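Long-range contact in envelopment polyprotein (Bovine Schmallenberg virus BH80/Germany/2011, PDB 7A56), which probably drives fusion of the viral envelope with a host membrane during entry, as the class II fusion glycoprotein Gc, captured here in its postfusion trimer: residues Gly258-Tyr270 with Cys299-Glu311. Sequence-based numbering, arbitrary orientation.
Sequences GSTAKKCGSVQLY and CFDNSYQSCLLLE
A disulfide, Cys264-Cys307, pins a loop carrying a type II beta turn (Lys263 to Ser266) to the short, weakly bonded helix 305-308, in a buried spot against strands 98-134 and 172-183, at the trimer interface. The SG atoms join with a chi3 of 97°. Cys264 sends SG to the side away from its own N, which carries the sulfur to the helix, and Leu310 CD1 packs on Cys264 SG at 3.9 Å. The residue before Cys307, Ser306, sets CB against Cys264 N (3.4 Å), while its OG shares a hydrogen bond with Ser303 OG. Ser303 CB lies against the backbone of Lys263.

The direct hydrogen bond between the segments runs from Ser303 N to Ser266 OG (3.0 Å, 155° at the hydrogen); with chi1 at 65°, Ser266 OG sits between its own N and C and faces 302-303. Waters fill in around it: one lies close to Ser266 O and Asp301 O and probably bridges them, another donates to Asn302 OD1 while weakly accepting from Gly265 N. Val267 continues the seam. Val267 CG2 rests on Asp301 O (3.4 Å), and the Val267 side chain crosses that of Asn302 at about a right angle, CG2 nearest Asn302 CG. Val267 CG1 meets the ring of Phe300 obliquely at Phe300 CD2 (4.0 Å). Before the turn, the extended Lys262 brings CE to 3.8 Å from Asp301 OD2; NZ stays beyond salt-bridge range and bonds Ser277 OG of a second subunit.

Asn302 ND2 bonds Thr124 OG1 and Gly122 O, tying the seam to strand 98-134, and Val267 also packs on Asp181 and Ile183. Beyond the turn, strand 268-270 pairs with strand 273-275, while Ser306 packs against Gly258 of the second subunit.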
loop_
_atom_site.group_PDB
_atom_site.type_symbol
_atom_site.label_atom_id
_atom_site.label_comp_id
_atom_site.label_asym_id
_atom_site.label_seq_id
_atom_site.Cartn_x
_atom_site.Cartn_y
_atom_site.Cartn_z
ATOM N N GLY A 258 17.081 15.474 3.466
ATOM C CA GLY A 258 17.917 15.849 2.337
ATOM C C GLY A 258 17.186 16.297 1.087
ATOM O O GLY A 258 17.821 16.836 0.174
ATOM N N SER A 259 15.898 16.053 0.981
ATOM C CA SER A 259 15.082 16.483 -0.156
ATOM C C SER A 259 14.473 17.833 0.186
ATOM O O SER A 259 14.012 18.043 1.317
ATOM C CB SER A 259 13.951 15.472 -0.439
ATOM O OG SER A 259 14.508 14.244 -0.885
ATOM N N THR A 260 14.507 18.767 -0.772
ATOM C CA THR A 260 13.986 20.114 -0.509
ATOM C C THR A 260 12.890 20.484 -1.518
ATOM O O THR A 260 12.765 21.639 -1.957
ATOM C CB THR A 260 15.121 21.132 -0.505
ATOM O OG1 THR A 260 15.788 21.077 -1.760
ATOM C CG2 THR A 260 16.159 20.835 0.650
ATOM N N ALA A 261 12.052 19.502 -1.892
ATOM C CA ALA A 261 10.966 19.784 -2.819
ATOM C C ALA A 261 9.979 20.714 -2.134
ATOM O O ALA A 261 9.963 20.784 -0.898
ATOM C CB ALA A 261 10.284 18.468 -3.253
ATOM N N LYS A 262 9.205 21.507 -2.934
ATOM C CA LYS A 262 8.348 22.560 -2.348
ATOM C C LYS A 262 7.056 21.965 -1.767
ATOM O O LYS A 262 5.951 22.145 -2.271
ATOM C CB LYS A 262 8.049 23.663 -3.362
ATOM C CG LYS A 262 9.324 24.325 -3.864
ATOM C CD LYS A 262 8.920 25.431 -4.843
ATOM C CE LYS A 262 10.010 26.421 -4.967
ATOM N NZ LYS A 262 9.342 27.691 -5.502
ATOM N N LYS A 263 7.220 21.321 -0.616
ATOM C CA LYS A 263 6.147 20.664 0.122
ATOM C C LYS A 263 6.620 20.614 1.582
ATOM O O LYS A 263 7.656 21.195 1.922
ATOM C CB LYS A 263 5.827 19.305 -0.526
ATOM C CG LYS A 263 6.880 18.233 -0.253
ATOM C CD LYS A 263 6.693 17.000 -1.107
ATOM C CE LYS A 263 7.753 15.901 -0.727
ATOM N NZ LYS A 263 7.573 14.795 -1.747
ATOM N N CYS A 264 5.851 19.967 2.467
ATOM C CA CYS A 264 6.156 20.097 3.884
ATOM C C CYS A 264 7.585 19.634 4.161
ATOM O O CYS A 264 8.015 18.598 3.649
ATOM C CB CYS A 264 5.152 19.257 4.746
ATOM S SG CYS A 264 5.620 19.285 6.524
ATOM N N GLY A 265 8.327 20.398 4.982
ATOM C CA GLY A 265 9.668 19.959 5.361
ATOM C C GLY A 265 10.787 20.266 4.356
ATOM O O GLY A 265 11.790 19.530 4.308
ATOM N N SER A 266 10.632 21.301 3.517
ATOM C CA SER A 266 11.710 21.715 2.608
ATOM C C SER A 266 12.854 22.417 3.326
ATOM O O SER A 266 13.934 22.624 2.726
ATOM C CB SER A 266 11.158 22.621 1.485
ATOM O OG SER A 266 10.672 23.852 2.016
ATOM N N VAL A 267 12.672 22.816 4.580
ATOM C CA VAL A 267 13.773 23.328 5.391
ATOM C C VAL A 267 13.874 22.448 6.622
ATOM O O VAL A 267 12.864 22.255 7.327
ATOM C CB VAL A 267 13.572 24.792 5.808
ATOM C CG1 VAL A 267 14.772 25.259 6.651
ATOM C CG2 VAL A 267 13.509 25.688 4.526
ATOM N N GLN A 268 15.071 21.911 6.884
ATOM C CA GLN A 268 15.172 20.766 7.811
ATOM C C GLN A 268 16.269 21.044 8.823
ATOM O O GLN A 268 17.433 21.209 8.451
ATOM C CB GLN A 268 15.457 19.454 7.073
ATOM C CG GLN A 268 14.456 19.152 5.970
ATOM C CD GLN A 268 14.889 18.016 5.054
ATOM O OE1 GLN A 268 15.995 17.488 5.127
ATOM N NE2 GLN A 268 13.982 17.597 4.231
ATOM N N LEU A 269 15.891 21.104 10.099
ATOM C CA LEU A 269 16.818 21.286 11.207
ATOM C C LEU A 269 17.064 19.938 11.851
ATOM O O LEU A 269 16.121 19.310 12.358
ATOM C CB LEU A 269 16.247 22.260 12.234
ATOM C CG LEU A 269 17.093 22.481 13.494
ATOM C CD1 LEU A 269 18.260 23.327 13.146
ATOM C CD2 LEU A 269 16.240 23.181 14.560
ATOM N N TYR A 270 18.318 19.490 11.835
ATOM C CA TYR A 270 18.658 18.213 12.447
ATOM C C TYR A 270 20.014 18.347 13.132
ATOM O O TYR A 270 20.582 19.441 13.241
ATOM C CB TYR A 270 18.610 17.071 11.421
ATOM C CG TYR A 270 19.774 17.006 10.458
ATOM C CD1 TYR A 270 20.144 18.103 9.699
ATOM C CD2 TYR A 270 20.494 15.825 10.298
ATOM C CE1 TYR A 270 21.199 18.029 8.819
ATOM C CE2 TYR A 270 21.555 15.744 9.422
ATOM C CZ TYR A 270 21.899 16.842 8.690
ATOM O OH TYR A 270 22.959 16.745 7.825
ATOM N N CYS A 299 16.151 33.734 1.867
ATOM C CA CYS A 299 17.324 32.897 1.628
ATOM C C CYS A 299 16.916 31.591 0.974
ATOM O O CYS A 299 16.987 31.433 -0.261
ATOM C CB CYS A 299 18.101 32.643 2.945
ATOM S SG CYS A 299 19.640 31.688 2.679
ATOM N N PHE A 300 16.470 30.617 1.795
ATOM C CA PHE A 300 15.922 29.410 1.218
ATOM C C PHE A 300 14.488 29.658 0.758
ATOM O O PHE A 300 13.807 30.540 1.268
ATOM C CB PHE A 300 15.833 28.263 2.259
ATOM C CG PHE A 300 17.164 27.822 2.897
ATOM C CD1 PHE A 300 18.352 27.794 2.176
ATOM C CD2 PHE A 300 17.171 27.315 4.203
ATOM C CE1 PHE A 300 19.555 27.344 2.766
ATOM C CE2 PHE A 300 18.379 26.878 4.803
ATOM C CZ PHE A 300 19.553 26.865 4.085
ATOM N N ASP A 301 13.982 28.763 -0.102
ATOM C CA ASP A 301 12.542 28.541 -0.198
ATOM C C ASP A 301 12.066 27.733 1.009
ATOM O O ASP A 301 12.767 26.836 1.467
ATOM C CB ASP A 301 12.177 27.747 -1.456
ATOM C CG ASP A 301 12.513 28.498 -2.761
ATOM O OD1 ASP A 301 11.998 29.619 -2.927
ATOM O OD2 ASP A 301 13.232 27.928 -3.619
ATOM N N ASN A 302 10.882 28.051 1.542
ATOM C CA ASN A 302 10.346 27.278 2.681
ATOM C C ASN A 302 8.867 27.061 2.434
ATOM O O ASN A 302 8.110 28.022 2.338
ATOM C CB ASN A 302 10.546 27.973 4.037
ATOM C CG ASN A 302 10.185 27.056 5.254
ATOM O OD1 ASN A 302 9.583 25.959 5.091
ATOM N ND2 ASN A 302 10.589 27.475 6.446
ATOM N N SER A 303 8.453 25.816 2.355
ATOM C CA SER A 303 7.061 25.496 2.055
ATOM C C SER A 303 6.317 24.970 3.289
ATOM O O SER A 303 5.474 24.084 3.183
ATOM C CB SER A 303 7.002 24.505 0.884
ATOM O OG SER A 303 5.652 24.357 0.446
ATOM N N TYR A 304 6.583 25.566 4.455
ATOM C CA TYR A 304 5.997 25.165 5.744
ATOM C C TYR A 304 4.474 25.214 5.738
ATOM O O TYR A 304 3.810 24.435 6.451
ATOM C CB TYR A 304 6.527 26.091 6.855
ATOM C CG TYR A 304 5.824 25.897 8.153
ATOM C CD1 TYR A 304 5.983 24.702 8.849
ATOM C CD2 TYR A 304 4.932 26.869 8.659
ATOM C CE1 TYR A 304 5.313 24.475 10.062
ATOM C CE2 TYR A 304 4.260 26.667 9.870
ATOM C CZ TYR A 304 4.444 25.431 10.561
ATOM O OH TYR A 304 3.781 25.125 11.755
ATOM N N GLN A 305 3.901 26.123 4.948
ATOM C CA GLN A 305 2.457 26.192 4.890
ATOM C C GLN A 305 1.846 24.860 4.456
ATOM O O GLN A 305 0.690 24.591 4.799
ATOM C CB GLN A 305 2.029 27.293 3.942
ATOM C CG GLN A 305 2.449 27.027 2.518
ATOM C CD GLN A 305 3.757 27.718 2.102
ATOM O OE1 GLN A 305 4.613 28.090 2.932
ATOM N NE2 GLN A 305 3.906 27.895 0.803
ATOM N N SER A 306 2.606 24.021 3.736
ATOM C CA SER A 306 2.167 22.659 3.412
ATOM C C SER A 306 2.032 21.795 4.657
ATOM O O SER A 306 1.114 20.957 4.764
ATOM C CB SER A 306 3.166 22.017 2.455
ATOM O OG SER A 306 3.227 22.779 1.261
ATOM N N CYS A 307 2.971 21.928 5.590
ATOM C CA CYS A 307 2.827 21.211 6.854
ATOM C C CYS A 307 1.507 21.549 7.511
ATOM O O CYS A 307 0.828 20.677 8.059
ATOM C CB CYS A 307 3.977 21.569 7.797
ATOM S SG CYS A 307 5.597 21.296 7.027
ATOM N N LEU A 308 1.109 22.811 7.459
ATOM C CA LEU A 308 -0.176 23.114 8.108
ATOM C C LEU A 308 -1.370 22.387 7.492
ATOM O O LEU A 308 -2.397 22.240 8.166
ATOM C CB LEU A 308 -0.448 24.613 8.104
ATOM C CG LEU A 308 0.593 25.357 8.920
ATOM C CD1 LEU A 308 0.340 26.831 8.788
ATOM C CD2 LEU A 308 0.561 24.907 10.373
ATOM N N LEU A 309 -1.279 21.937 6.240
ATOM C CA LEU A 309 -2.386 21.233 5.601
ATOM C C LEU A 309 -2.277 19.713 5.712
ATOM O O LEU A 309 -3.053 19.010 5.067
ATOM C CB LEU A 309 -2.488 21.623 4.116
ATOM C CG LEU A 309 -2.544 23.132 3.821
ATOM C CD1 LEU A 309 -2.228 23.392 2.384
ATOM C CD2 LEU A 309 -3.880 23.777 4.216
ATOM N N LEU A 310 -1.285 19.184 6.421
ATOM C CA LEU A 310 -1.219 17.739 6.591
ATOM C C LEU A 310 -2.416 17.268 7.405
ATOM O O LEU A 310 -2.875 17.962 8.317
ATOM C CB LEU A 310 0.057 17.337 7.312
ATOM C CG LEU A 310 1.382 17.683 6.629
ATOM C CD1 LEU A 310 2.450 17.380 7.641
ATOM C CD2 LEU A 310 1.579 16.790 5.371
ATOM N N GLU A 311 -2.899 16.072 7.076
ATOM C CA GLU A 311 -4.032 15.445 7.769
ATOM C C GLU A 311 -3.571 14.589 8.936
ATOM O O GLU A 311 -2.618 13.807 8.827
ATOM C CB GLU A 311 -4.833 14.592 6.798
ATOM C CG GLU A 311 -5.421 15.420 5.672
ATOM C CD GLU A 311 -6.515 14.684 4.920
ATOM O OE1 GLU A 311 -6.543 13.432 5.002
ATOM O OE2 GLU A 311 -7.348 15.374 4.271
HETATM O O HOH W 1 4.528 25.277 -1.677
HETATM O O HOH W 2 11.325 30.377 -5.839
HETATM O O HOH W 3 9.158 23.333 5.675
HETATM O O HOH W 4 14.338 24.664 0.943
#